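Local coordinates for mitotic checkpoint control protein kinase BUB1 (Drosophila melanogaster, PDB 6JKK) that acts at the kinetochore in the mitotic checkpoint and, through the kinase domain described here, probably binds ATP and phosphorylates partners such as CENP-E, at residues H33-G38 and Y119-N124; H52-E57 and H75-K80; M166-D171 and N309-R314; L247-L252 and R296-I301. One frame throughout, in Å; residues are numbered along the deposited sequence.

Contact 1: H33-G38 and Y119-N124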
loop_
_atom_site.group_PDB
_atom_site.type_symbol
_atom_site.label_atom_id
_atom_site.label_comp_id
_atom_site.label_asym_id
_atom_site.label_seq_id
_atom_site.Cartn_x
_atom_site.Cartn_y
_atom_site.Cartn_z
ATOM N N HIS A 33 -15.970 18.355 1.336
ATOM C CA HIS A 33 -16.172 16.910 1.247
ATOM C C HIS A 33 -16.021 16.214 2.594
ATOM O O HIS A 33 -16.043 14.986 2.671
ATOM C CB HIS A 33 -15.260 16.272 0.193
ATOM C CG HIS A 33 -13.813 16.224 0.577
ATOM N ND1 HIS A 33 -13.077 17.355 0.856
ATOM C CD2 HIS A 33 -12.954 15.182 0.679
ATOM C CE1 HIS A 33 -11.832 17.011 1.137
ATOM N NE2 HIS A 33 -11.732 15.696 1.040
ATOM N N CYS A 34 -15.898 17.005 3.657
ATOM C CA CYS A 34 -15.868 16.464 5.010
ATOM C C CYS A 34 -17.080 16.989 5.760
ATOM O O CYS A 34 -17.358 18.192 5.729
ATOM C CB CYS A 34 -14.593 16.911 5.722
ATOM S SG CYS A 34 -14.452 16.367 7.441
ATOM N N GLN A 35 -17.814 16.093 6.413
ATOM C CA GLN A 35 -18.907 16.519 7.284
ATOM C C GLN A 35 -18.631 16.117 8.722
ATOM O O GLN A 35 -18.509 14.934 9.032
ATOM C CB GLN A 35 -20.255 15.945 6.832
ATOM C CG GLN A 35 -21.404 16.344 7.765
ATOM C CD GLN A 35 -22.776 15.943 7.246
ATOM O OE1 GLN A 35 -22.899 15.107 6.351
ATOM N NE2 GLN A 35 -23.814 16.540 7.809
ATOM N N LEU A 36 -18.519 17.113 9.593
ATOM C CA LEU A 36 -18.482 16.875 11.031
ATOM C C LEU A 36 -19.881 16.564 11.556
ATOM O O LEU A 36 -20.835 17.278 11.250
ATOM C CB LEU A 36 -17.919 18.099 11.757
ATOM C CG LEU A 36 -16.480 18.018 12.262
ATOM C CD1 LEU A 36 -15.545 17.568 11.167
ATOM C CD2 LEU A 36 -16.043 19.361 12.818
ATOM N N VAL A 37 -20.001 15.497 12.344
ATOM C CA VAL A 37 -21.266 15.173 13.008
ATOM C C VAL A 37 -21.016 14.799 14.464
ATOM O O VAL A 37 -19.882 14.513 14.853
ATOM C CB VAL A 37 -22.009 13.997 12.316
ATOM C CG1 VAL A 37 -22.416 14.359 10.891
ATOM C CG2 VAL A 37 -21.151 12.728 12.330
ATOM N N GLY A 38 -22.074 14.800 15.270
ATOM C CA GLY A 38 -21.950 14.379 16.650
ATOM C C GLY A 38 -21.681 12.887 16.707
ATOM O O GLY A 38 -20.661 12.443 17.242
ATOM N N TYR A 119 -14.942 11.327 0.331
ATOM C CA TYR A 119 -15.798 11.931 1.344
ATOM C C TYR A 119 -15.414 11.428 2.726
ATOM O O TYR A 119 -14.944 10.289 2.883
ATOM C CB TYR A 119 -17.277 11.629 1.060
ATOM C CG TYR A 119 -17.767 12.277 -0.212
ATOM C CD1 TYR A 119 -17.827 11.561 -1.402
ATOM C CD2 TYR A 119 -18.137 13.615 -0.228
ATOM C CE1 TYR A 119 -18.258 12.161 -2.572
ATOM C CE2 TYR A 119 -18.570 14.220 -1.387
ATOM C CZ TYR A 119 -18.630 13.490 -2.554
ATOM O OH TYR A 119 -19.063 14.103 -3.709
ATOM N N ALA A 120 -15.612 12.286 3.724
ATOM C CA ALA A 120 -15.288 11.939 5.103
ATOM C C ALA A 120 -16.428 12.308 6.032
ATOM O O ALA A 120 -16.862 13.457 6.075
ATOM C CB ALA A 120 -14.001 12.643 5.549
ATOM N N LEU A 121 -16.913 11.326 6.783
ATOM C CA LEU A 121 -17.893 11.595 7.819
ATOM C C LEU A 121 -17.162 11.423 9.141
ATOM O O LEU A 121 -16.684 10.330 9.457
ATOM C CB LEU A 121 -19.060 10.617 7.707
ATOM C CG LEU A 121 -20.294 10.857 8.570
ATOM C CD1 LEU A 121 -20.957 12.176 8.190
ATOM C CD2 LEU A 121 -21.269 9.694 8.429
ATOM N N VAL A 122 -17.049 12.511 9.894
ATOM C CA VAL A 122 -16.213 12.534 11.093
ATOM C C VAL A 122 -17.016 12.871 12.353
ATOM O O VAL A 122 -17.416 14.020 12.558
ATOM C CB VAL A 122 -15.050 13.534 10.915
ATOM C CG1 VAL A 122 -14.180 13.555 12.144
ATOM C CG2 VAL A 122 -14.220 13.163 9.690
ATOM N N GLY A 123 -17.253 11.866 13.193
ATOM C CA GLY A 123 -18.013 12.065 14.412
ATOM C C GLY A 123 -17.130 12.108 15.640
ATOM O O GLY A 123 -15.911 11.937 15.543
ATOM N N ASN A 124 -17.745 12.339 16.794
ATOM C CA ASN A 124 -17.020 12.340 18.055
ATOM C C ASN A 124 -16.409 10.957 18.303
ATOM O O ASN A 124 -15.325 10.835 18.871
ATOM C CB ASN A 124 -17.960 12.679 19.216
ATOM C CG ASN A 124 -18.722 13.988 19.018
ATOM O OD1 ASN A 124 -18.243 14.922 18.375
ATOM N ND2 ASN A 124 -19.915 14.058 19.595
#

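Contact 2: H52-E57 and H75-K80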
loop_
_atom_site.group_PDB
_atom_site.type_symbol
_atom_site.label_atom_id
_atom_site.label_comp_id
_atom_site.label_asym_id
_atom_site.label_seq_id
_atom_site.Cartn_x
_atom_site.Cartn_y
_atom_site.Cartn_z
ATOM N N HIS A 52 -23.265 15.155 3.542
ATOM C CA HIS A 52 -23.815 16.386 2.972
ATOM C C HIS A 52 -24.943 16.083 1.980
ATOM O O HIS A 52 -25.972 15.533 2.359
ATOM C CB HIS A 52 -22.713 17.221 2.315
ATOM C CG HIS A 52 -21.739 17.805 3.289
ATOM N ND1 HIS A 52 -22.136 18.501 4.412
ATOM C CD2 HIS A 52 -20.384 17.804 3.305
ATOM C CE1 HIS A 52 -21.068 18.904 5.077
ATOM N NE2 HIS A 52 -19.992 18.496 4.426
ATOM N N ASN A 53 -24.746 16.442 0.714
ATOM C CA ASN A 53 -25.768 16.211 -0.308
ATOM C C ASN A 53 -25.638 14.852 -0.997
ATOM O O ASN A 53 -26.513 14.450 -1.768
ATOM C CB ASN A 53 -25.750 17.331 -1.354
ATOM C CG ASN A 53 -26.424 18.605 -0.864
ATOM O OD1 ASN A 53 -27.489 18.562 -0.248
ATOM N ND2 ASN A 53 -25.804 19.746 -1.138
ATOM N N GLU A 54 -24.548 14.145 -0.711
ATOM C CA GLU A 54 -24.247 12.896 -1.400
ATOM C C GLU A 54 -24.803 11.683 -0.658
ATOM O O GLU A 54 -24.559 11.514 0.540
ATOM C CB GLU A 54 -22.736 12.767 -1.590
ATOM C CG GLU A 54 -22.090 14.045 -2.115
ATOM C CD GLU A 54 -22.650 14.481 -3.458
ATOM O OE1 GLU A 54 -22.839 15.700 -3.660
ATOM O OE2 GLU A 54 -22.892 13.607 -4.319
ATOM N N LYS A 55 -25.563 10.850 -1.370
ATOM C CA LYS A 55 -26.139 9.639 -0.782
ATOM C C LYS A 55 -25.446 8.378 -1.295
ATOM O O LYS A 55 -25.104 8.278 -2.477
ATOM C CB LYS A 55 -27.647 9.557 -1.048
ATOM C CG LYS A 55 -28.276 8.235 -0.604
ATOM C CD LYS A 55 -29.767 8.191 -0.869
ATOM C CE LYS A 55 -30.511 9.122 0.059
ATOM N NZ LYS A 55 -31.989 8.959 -0.065
ATOM N N PHE A 56 -25.233 7.422 -0.397
ATOM C CA PHE A 56 -24.528 6.196 -0.737
ATOM C C PHE A 56 -25.353 4.986 -0.326
ATOM O O PHE A 56 -26.007 5.005 0.712
ATOM C CB PHE A 56 -23.182 6.144 -0.012
ATOM C CG PHE A 56 -22.254 7.264 -0.371
ATOM C CD1 PHE A 56 -22.385 8.512 0.228
ATOM C CD2 PHE A 56 -21.244 7.067 -1.298
ATOM C CE1 PHE A 56 -21.525 9.550 -0.100
ATOM C CE2 PHE A 56 -20.374 8.094 -1.635
ATOM C CZ PHE A 56 -20.513 9.337 -1.034
ATOM N N GLU A 57 -25.340 3.947 -1.152
ATOM C CA GLU A 57 -25.841 2.645 -0.724
ATOM C C GLU A 57 -24.717 2.027 0.087
ATOM O O GLU A 57 -23.558 2.117 -0.310
ATOM C CB GLU A 57 -26.095 1.733 -1.923
ATOM C CG GLU A 57 -27.307 2.052 -2.775
ATOM C CD GLU A 57 -27.361 1.169 -4.011
ATOM O OE1 GLU A 57 -26.371 0.442 -4.251
ATOM O OE2 GLU A 57 -28.376 1.204 -4.739
ATOM N N HIS A 75 -21.904 5.268 -4.685
ATOM C CA HIS A 75 -22.348 6.651 -4.805
ATOM C C HIS A 75 -23.428 6.693 -5.887
ATOM O O HIS A 75 -23.134 6.536 -7.074
ATOM C CB HIS A 75 -21.163 7.546 -5.182
ATOM C CG HIS A 75 -21.487 9.010 -5.220
ATOM N ND1 HIS A 75 -21.169 9.811 -6.293
ATOM C CD2 HIS A 75 -22.087 9.815 -4.312
ATOM C CE1 HIS A 75 -21.566 11.050 -6.051
ATOM N NE2 HIS A 75 -22.127 11.078 -4.855
ATOM N N LEU A 76 -24.676 6.883 -5.468
ATOM C CA LEU A 76 -25.831 6.775 -6.360
ATOM C C LEU A 76 -25.787 7.710 -7.579
ATOM O O LEU A 76 -26.134 7.309 -8.695
ATOM C CB LEU A 76 -27.118 6.995 -5.563
ATOM C CG LEU A 76 -27.365 5.922 -4.507
ATOM C CD1 LEU A 76 -28.610 6.197 -3.682
ATOM C CD2 LEU A 76 -27.482 4.588 -5.195
ATOM N N LYS A 77 -25.359 8.949 -7.355
ATOM C CA LYS A 77 -25.300 9.961 -8.409
ATOM C C LYS A 77 -24.324 9.545 -9.508
ATOM O O LYS A 77 -24.624 9.645 -10.702
ATOM C CB LYS A 77 -24.881 11.307 -7.806
ATOM C CG LYS A 77 -24.970 12.499 -8.745
ATOM C CD LYS A 77 -24.839 13.805 -7.967
ATOM C CE LYS A 77 -25.954 13.959 -6.932
ATOM N NZ LYS A 77 -25.577 14.895 -5.828
ATOM N N SER A 78 -23.161 9.064 -9.087
ATOM C CA SER A 78 -22.082 8.676 -9.986
ATOM C C SER A 78 -22.245 7.264 -10.532
ATOM O O SER A 78 -21.855 6.977 -11.668
ATOM C CB SER A 78 -20.754 8.730 -9.231
ATOM O OG SER A 78 -19.888 9.700 -9.778
ATOM N N GLY A 79 -22.786 6.375 -9.703
ATOM C CA GLY A 79 -22.761 4.952 -9.989
ATOM C C GLY A 79 -21.431 4.369 -9.561
ATOM O O GLY A 79 -21.188 3.168 -9.690
ATOM N N LYS A 80 -20.567 5.240 -9.044
ATOM C CA LYS A 80 -19.231 4.858 -8.619
ATOM C C LYS A 80 -19.275 3.919 -7.417
ATOM O O LYS A 80 -19.820 4.267 -6.368
ATOM C CB LYS A 80 -18.425 6.103 -8.253
ATOM C CG LYS A 80 -17.272 6.405 -9.197
ATOM C CD LYS A 80 -17.701 7.314 -10.340
ATOM C CE LYS A 80 -16.523 7.675 -11.237
ATOM N NZ LYS A 80 -16.519 9.127 -11.575
HETATM O O HOH W 1 -25.390 10.150 -4.862
#

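Contact 3: M166-D171 and N309-R314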
loop_
_atom_site.group_PDB
_atom_site.type_symbol
_atom_site.label_atom_id
_atom_site.label_comp_id
_atom_site.label_asym_id
_atom_site.label_seq_id
_atom_site.Cartn_x
_atom_site.Cartn_y
_atom_site.Cartn_z
ATOM N N MET A 166 4.943 -1.395 -8.530
ATOM C CA MET A 166 4.966 -1.144 -7.091
ATOM C C MET A 166 6.181 -0.318 -6.714
ATOM O O MET A 166 6.106 0.536 -5.833
ATOM C CB MET A 166 4.959 -2.456 -6.296
ATOM C CG MET A 166 3.617 -3.156 -6.260
ATOM S SD MET A 166 3.643 -4.605 -5.194
ATOM C CE MET A 166 4.781 -5.653 -6.112
ATOM N N LEU A 167 7.305 -0.584 -7.370
ATOM C CA LEU A 167 8.516 0.196 -7.142
ATOM C C LEU A 167 8.293 1.653 -7.527
ATOM O O LEU A 167 8.764 2.562 -6.841
ATOM C CB LEU A 167 9.683 -0.383 -7.946
ATOM C CG LEU A 167 10.402 -1.561 -7.303
ATOM C CD1 LEU A 167 11.140 -2.371 -8.361
ATOM C CD2 LEU A 167 11.349 -1.059 -6.230
ATOM N N ASP A 168 7.582 1.878 -8.629
ATOM C CA ASP A 168 7.345 3.247 -9.098
ATOM C C ASP A 168 6.453 3.982 -8.099
ATOM O O ASP A 168 6.684 5.149 -7.782
ATOM C CB ASP A 168 6.684 3.229 -10.482
ATOM C CG ASP A 168 7.243 4.287 -11.424
ATOM O OD1 ASP A 168 8.316 4.867 -11.130
ATOM O OD2 ASP A 168 6.615 4.513 -12.483
ATOM N N ILE A 169 5.441 3.287 -7.590
ATOM C CA ILE A 169 4.500 3.899 -6.651
ATOM C C ILE A 169 5.182 4.279 -5.333
ATOM O O ILE A 169 4.969 5.373 -4.802
ATOM C CB ILE A 169 3.293 2.963 -6.392
ATOM C CG1 ILE A 169 2.451 2.831 -7.668
ATOM C CG2 ILE A 169 2.436 3.482 -5.250
ATOM C CD1 ILE A 169 1.418 1.697 -7.624
ATOM N N VAL A 170 6.012 3.378 -4.817
ATOM C CA VAL A 170 6.734 3.625 -3.569
ATOM C C VAL A 170 7.787 4.721 -3.746
ATOM O O VAL A 170 7.954 5.583 -2.875
ATOM C CB VAL A 170 7.375 2.316 -3.051
ATOM C CG1 VAL A 170 8.264 2.570 -1.843
ATOM C CG2 VAL A 170 6.287 1.327 -2.701
ATOM N N ASP A 171 8.499 4.688 -4.874
ATOM C CA ASP A 171 9.495 5.712 -5.175
ATOM C C ASP A 171 8.869 7.109 -5.138
ATOM O O ASP A 171 9.396 8.025 -4.500
ATOM C CB ASP A 171 10.132 5.440 -6.542
ATOM C CG ASP A 171 11.463 6.158 -6.732
ATOM O OD1 ASP A 171 12.247 6.259 -5.762
ATOM O OD2 ASP A 171 11.731 6.614 -7.864
ATOM N N ASN A 309 18.577 3.062 -5.039
ATOM C CA ASN A 309 17.903 3.631 -6.206
ATOM C C ASN A 309 16.818 2.680 -6.718
ATOM O O ASN A 309 17.121 1.670 -7.358
ATOM C CB ASN A 309 18.933 3.937 -7.308
ATOM C CG ASN A 309 18.346 4.732 -8.474
ATOM O OD1 ASN A 309 17.197 4.544 -8.858
ATOM N ND2 ASN A 309 19.151 5.619 -9.048
ATOM N N LEU A 310 15.557 3.007 -6.443
ATOM C CA LEU A 310 14.437 2.161 -6.851
ATOM C C LEU A 310 14.251 2.140 -8.376
ATOM O O LEU A 310 13.756 1.157 -8.935
ATOM C CB LEU A 310 13.140 2.604 -6.161
ATOM C CG LEU A 310 13.127 2.634 -4.630
ATOM C CD1 LEU A 310 11.719 2.857 -4.086
ATOM C CD2 LEU A 310 13.707 1.349 -4.060
ATOM N N GLN A 311 14.643 3.222 -9.045
ATOM C CA GLN A 311 14.535 3.281 -10.499
ATOM C C GLN A 311 15.505 2.323 -11.180
ATOM O O GLN A 311 15.172 1.745 -12.214
ATOM C CB GLN A 311 14.731 4.711 -11.018
ATOM C CG GLN A 311 13.560 5.641 -10.669
ATOM C CD GLN A 311 12.202 5.095 -11.113
ATOM O OE1 GLN A 311 12.063 4.552 -12.212
ATOM N NE2 GLN A 311 11.189 5.250 -10.257
ATOM N N GLN A 312 16.693 2.154 -10.605
ATOM C CA GLN A 312 17.662 1.182 -11.137
ATOM C C GLN A 312 17.087 -0.234 -11.050
ATOM O O GLN A 312 17.314 -1.072 -11.928
ATOM C CB GLN A 312 18.984 1.261 -10.371
ATOM C CG GLN A 312 19.915 0.060 -10.579
ATOM C CD GLN A 312 20.395 -0.080 -12.014
ATOM O OE1 GLN A 312 20.508 0.906 -12.742
ATOM N NE2 GLN A 312 20.680 -1.312 -12.427
ATOM N N LEU A 313 16.330 -0.497 -9.994
ATOM C CA LEU A 313 15.679 -1.795 -9.856
ATOM C C LEU A 313 14.596 -1.965 -10.921
ATOM O O LEU A 313 14.436 -3.052 -11.488
ATOM C CB LEU A 313 15.097 -1.969 -8.452
ATOM C CG LEU A 313 16.128 -2.030 -7.327
ATOM C CD1 LEU A 313 15.451 -2.256 -5.981
ATOM C CD2 LEU A 313 17.156 -3.114 -7.600
ATOM N N ARG A 314 13.866 -0.888 -11.206
ATOM C CA ARG A 314 12.851 -0.929 -12.254
ATOM C C ARG A 314 13.529 -1.201 -13.594
ATOM O O ARG A 314 13.026 -1.984 -14.393
ATOM C CB ARG A 314 12.046 0.376 -12.308
ATOM C CG ARG A 314 11.107 0.587 -11.131
ATOM C CD ARG A 314 10.192 1.798 -11.347
ATOM N NE ARG A 314 9.196 1.561 -12.395
ATOM C CZ ARG A 314 9.163 2.188 -13.569
ATOM N NH1 ARG A 314 10.055 3.128 -13.859
ATOM N NH2 ARG A 314 8.212 1.894 -14.453
HETATM O O HOH W 2 14.836 5.711 -6.514
#

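Contact 4: L247-L252 and R296-I301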
loop_
_atom_site.group_PDB
_atom_site.type_symbol
_atom_site.label_atom_id
_atom_site.label_comp_id
_atom_site.label_asym_id
_atom_site.label_seq_id
_atom_site.Cartn_x
_atom_site.Cartn_y
_atom_site.Cartn_z
ATOM N N LEU A 247 11.544 0.534 6.101
ATOM C CA LEU A 247 10.353 -0.204 6.536
ATOM C C LEU A 247 9.438 -0.529 5.356
ATOM O O LEU A 247 8.886 -1.631 5.266
ATOM C CB LEU A 247 9.584 0.586 7.607
ATOM C CG LEU A 247 8.375 -0.110 8.237
ATOM C CD1 LEU A 247 8.811 -1.394 8.937
ATOM C CD2 LEU A 247 7.636 0.795 9.206
ATOM N N ASP A 248 9.277 0.442 4.461
ATOM C CA ASP A 248 8.471 0.250 3.260
ATOM C C ASP A 248 9.160 -0.684 2.275
ATOM O O ASP A 248 8.510 -1.508 1.633
ATOM C CB ASP A 248 8.208 1.595 2.586
ATOM C CG ASP A 248 7.012 2.304 3.159
ATOM O OD1 ASP A 248 6.388 1.754 4.093
ATOM O OD2 ASP A 248 6.699 3.411 2.671
ATOM N N LEU A 249 10.479 -0.550 2.163
ATOM C CA LEU A 249 11.246 -1.338 1.199
ATOM C C LEU A 249 11.244 -2.806 1.631
ATOM O O LEU A 249 11.234 -3.716 0.800
ATOM C CB LEU A 249 12.667 -0.779 1.054
ATOM C CG LEU A 249 12.722 0.695 0.634
ATOM C CD1 LEU A 249 14.138 1.156 0.366
ATOM C CD2 LEU A 249 11.850 0.953 -0.589
ATOM N N TYR A 250 11.214 -3.027 2.938
ATOM C CA TYR A 250 11.031 -4.372 3.480
ATOM C C TYR A 250 9.649 -4.891 3.094
ATOM O O TYR A 250 9.515 -6.026 2.629
ATOM C CB TYR A 250 11.197 -4.353 5.002
ATOM C CG TYR A 250 10.945 -5.684 5.681
ATOM C CD1 TYR A 250 11.958 -6.620 5.813
ATOM C CD2 TYR A 250 9.694 -5.992 6.200
ATOM C CE1 TYR A 250 11.733 -7.833 6.436
ATOM C CE2 TYR A 250 9.455 -7.194 6.822
ATOM C CZ TYR A 250 10.477 -8.113 6.937
ATOM O OH TYR A 250 10.238 -9.312 7.559
ATOM N N GLY A 251 8.626 -4.055 3.271
ATOM C CA GLY A 251 7.264 -4.428 2.914
ATOM C C GLY A 251 7.122 -4.774 1.445
ATOM O O GLY A 251 6.423 -5.736 1.077
ATOM N N LEU A 252 7.800 -3.989 0.608
ATOM C CA LEU A 252 7.832 -4.209 -0.836
ATOM C C LEU A 252 8.318 -5.612 -1.183
ATOM O O LEU A 252 7.695 -6.313 -1.984
ATOM C CB LEU A 252 8.753 -3.186 -1.505
ATOM C CG LEU A 252 8.155 -2.185 -2.490
ATOM C CD1 LEU A 252 9.264 -1.423 -3.203
ATOM C CD2 LEU A 252 7.244 -2.873 -3.495
ATOM N N ARG A 296 18.157 -8.446 -2.206
ATOM C CA ARG A 296 19.319 -8.062 -1.407
ATOM C C ARG A 296 19.422 -6.549 -1.245
ATOM O O ARG A 296 19.726 -6.046 -0.159
ATOM C CB ARG A 296 20.610 -8.614 -2.015
ATOM C CG ARG A 296 21.829 -8.440 -1.119
ATOM C CD ARG A 296 23.104 -8.990 -1.753
ATOM N NE ARG A 296 22.852 -9.863 -2.897
ATOM C CZ ARG A 296 22.948 -9.475 -4.167
ATOM N NH1 ARG A 296 23.286 -8.227 -4.463
ATOM N NH2 ARG A 296 22.701 -10.334 -5.144
ATOM N N THR A 297 19.157 -5.829 -2.330
ATOM C CA THR A 297 19.266 -4.375 -2.339
ATOM C C THR A 297 18.205 -3.735 -1.450
ATOM O O THR A 297 18.472 -2.761 -0.735
ATOM C CB THR A 297 19.128 -3.836 -3.767
ATOM O OG1 THR A 297 20.180 -4.375 -4.576
ATOM C CG2 THR A 297 19.210 -2.324 -3.790
ATOM N N LEU A 298 16.996 -4.283 -1.496
ATOM C CA LEU A 298 15.888 -3.702 -0.746
ATOM C C LEU A 298 15.901 -4.106 0.728
ATOM O O LEU A 298 15.360 -3.389 1.570
ATOM C CB LEU A 298 14.550 -4.069 -1.391
ATOM C CG LEU A 298 14.203 -3.439 -2.744
ATOM C CD1 LEU A 298 12.984 -4.114 -3.368
ATOM C CD2 LEU A 298 13.953 -1.953 -2.589
ATOM N N LEU A 299 16.516 -5.246 1.037
ATOM C CA LEU A 299 16.565 -5.734 2.418
ATOM C C LEU A 299 17.794 -5.263 3.187
ATOM O O LEU A 299 17.774 -5.184 4.420
ATOM C CB LEU A 299 16.525 -7.264 2.451
ATOM C CG LEU A 299 15.197 -7.944 2.135
ATOM C CD1 LEU A 299 15.356 -9.451 2.135
ATOM C CD2 LEU A 299 14.159 -7.525 3.153
ATOM N N ASN A 300 18.871 -4.971 2.470
ATOM C CA ASN A 300 20.133 -4.673 3.127
ATOM C C ASN A 300 20.618 -3.276 2.797
ATOM O O ASN A 300 21.343 -3.074 1.821
ATOM C CB ASN A 300 21.180 -5.717 2.748
ATOM C CG ASN A 300 20.768 -7.124 3.152
ATOM O OD1 ASN A 300 21.100 -7.589 4.242
ATOM N ND2 ASN A 300 20.041 -7.804 2.274
ATOM N N ILE A 301 20.208 -2.320 3.626
ATOM C CA ILE A 301 20.511 -0.906 3.416
ATOM C C ILE A 301 21.418 -0.399 4.536
ATOM O O ILE A 301 21.183 -0.685 5.713
ATOM C CB ILE A 301 19.205 -0.084 3.333
ATOM C CG1 ILE A 301 18.355 -0.603 2.171
ATOM C CG2 ILE A 301 19.496 1.396 3.154
ATOM C CD1 ILE A 301 16.875 -0.278 2.276
#

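Contact 1: H33-G38 and Y119-N124
Leu121 and Val37 meet through torsions that can be followed bond by bond: chi1 sets Leu121 CG anti to its backbone N (-171°) and chi2 (63°) then places CD1, while CG1 of Val37 sits beside its own N, anti to the carbonyl carbon. Leu121 CD1 meets Val37 CG1 at 3.8 Å, the two side chains crossing at about a right angle, and the Gln35 side chain runs alongside Leu121, pointing the same way. Cys34, Leu36, Ala120 and Val122 occupy the other face of the sheet. There Cys34 SG packs on Val122 CG2 at 3.9 Å, and Leu36 CD1 lies against Val122 CB at 4.1 Å.

The backbones form a parallel pair, with axes only 10° apart. Its bonds alternate across the gap: Ala120 N to His33 O (2.9 Å), Gln35 N to Ala120 O (2.8 Å), Val122 N to Gln35 O (3.0 Å) and Val37 N to Val122 O (3.0 Å). Beyond them Asn124 N donates to Gly38 O at 3.0 Å. The Gln35 amide oxygen, OE1, accepts from His52 N.

By topology strand 119-122 corresponds to beta4 of the kinase N-lobe, and strand 34-36 is added at its edge from the N-terminal extension. The face with Cys34 and Ala120 rests on Phe95 of helix 92-104, the counterpart of helix alphaC. Main-chain bonds and apolar carbons thus carry the joint, so the attachment of the extension to the lobe rests on backbone pairing and burial, without a salt bridge across it.

Contact 2: H52-E57 and H75-K80
His75 is gripped between Glu54 and Phe56, and this is the tight part of the contact. Its NE2 donates to Glu54 OE2 at 2.7 Å; the oxygen lies in the ring plane and is met on its anti lone pair, turned away from OE1. CG of Glu54 stands beside the backbone N and the chain bends at the next bond (chi2 -60°), which turns CD back from an extended course. His75 CD2 lies over one face of the Phe56 ring, 3.6 Å from CE2, with the ring planes 37° apart. An alanine in place of Glu54 would probably leave His75 NE2 without its acceptor and Lys77 without its carboxylate, the imidazole being freer to turn.

The outer side is looser. Lys77 NZ forms a salt bridge with Glu54 OE2 at 3.3 Å, its hydrogen bond weak, and Leu76 N makes a weak bond to Lys55 O, also 3.3 Å. A water accepts from Lys77 N and donates to that same Lys55 O. Exposed Leu76 spreads its methyls between the side chains of Lys55 and Glu57, its CD1 3.6 Å from Lys55 CD and its CD2 3.5 Å from Glu57 CG.

Phe56 and His75 form a non-hydrogen-bonded antiparallel pair between strands 54-64 and 68-75, the counterparts of kinase beta1 and beta2. Just beyond it a G1 bulge at Gly79 and Lys80 turns the chain into strand 80-87, while strand 47-51 flanks strand 54-64 on its other edge.

Contact 3: M166-D171 and N309-R314
Gln311 NE2 donates to two aspartates one helical turn apart, Asp171 OD2 at 2.8 Å and Asp168 OD1 at 3.0 Å. Both oxygens lie close to the amide plane, and the Asp171 bond is nearly straight (174° at the hydrogen). Gln311 OE1 accepts from Arg314 NH1 at 3.0 Å through an in-plane lone pair. A leucine in place of Gln311 would probably leave both carboxylates without this shared donor and NH1 of Arg314 without this acceptor.

Arg314 lays its guanidinium flat on the Asp168 carboxylate, with planes 6° apart and Asp168 CG 3.5 Å from Arg314 NE. The salt bridge is long and acts between charges alone: the carboxylate oxygen lies well out of the guanidinium plane and no N-H points at it, while NE donates to Cys164 O and NH2 to Asn199 OD1. A water links Asp171 OD1 to Leu310 N in the first turn of helix 310-322, whose N-cap is Asn309.

Beside this polar cluster the contact is apolar. Leu167 CB touches Arg314 CG at 3.6 Å, and the Leu167 methyls part, CD1 to Leu313 CB and CD2 to Leu310 CD2, each at 4.0 Å.

In the kinase C-lobe the segments of helices 156-175 and 310-322 run antiparallel, their axes at 165° and 9.3 Å apart at closest approach. Leu167 also meets Leu252 of helix 246-261, while Met166 and Ile169 turn to strands 188-190 and 203-205.

Contact 4: L247-L252 and R296-I301
Leu249, on helix 246-261, makes the aliphatic contacts, to Leu298 and Ile301. Its CD1 meets Ile301 CD1 at 3.6 Å, methyl to methyl, with the side chains crossing at about a right angle. Its CB rests on Leu298 CD2 at 4.0 Å and lies 3.8 Å from Leu298 O, so it touches backbone as well as side chain near the end of helix 288-299. The helices come close here, with CA atoms of Leu249 and Leu298 5.6 Å apart.

The aromatic contact is made by Tyr250. Its CG stands anti to the backbone N (chi1 176°), which sends the ring off the helix to where Leu299 CD2 approaches it obliquely, nearest to CD1 at 3.6 Å. At the far end of the ring, OH is bonded to Leu231 O.

In kinase terms helix 246-261 corresponds to alphaF, the hydrophobic central helix of the C-lobe, and helix 288-299 to alphaH. Asp248 faces the other way from this interface, its carboxylate accepting from the backbone N of His180 and Ala181, as the alphaF aspartate of kinases does with the catalytic loop.

The polar side-chain bonds lie within 296-301 or lead to other parts of the lobe. Where helix 288-299 ends, Arg296 O takes two donors, Asn300 N and Asn300 ND2, each at 3.0 Å, the latter in the carbonyl plane on a lone pair. ND2 of Asn300 also donates to Trp276 O, tying the helix end to strand 276-278.

The four contacts fall into two pairs, one in each lobe of the kinase domain, with centres 36 to 40 Å apart between the pairs. Contacts 1 and 2 share the N-lobe sheet, their centres about 16 Å apart, and touch through Tyr119 CD1 on Phe56 CZ at 3.5 Å and through probable hydrogen bonds from His52 to Gln35 OE1 and Cys34 O; contact 2 is nested inside contact 1. Contacts 3 and 4, their centres about 11 Å apart, follow in the helical C-lobe, contact 4 nested inside contact 3. Leu298 meets Leu310 and Leu313, so helices 156-175, 246-261, 288-299 and 310-322 share one apolar core. None of these contacts joins the two lobes.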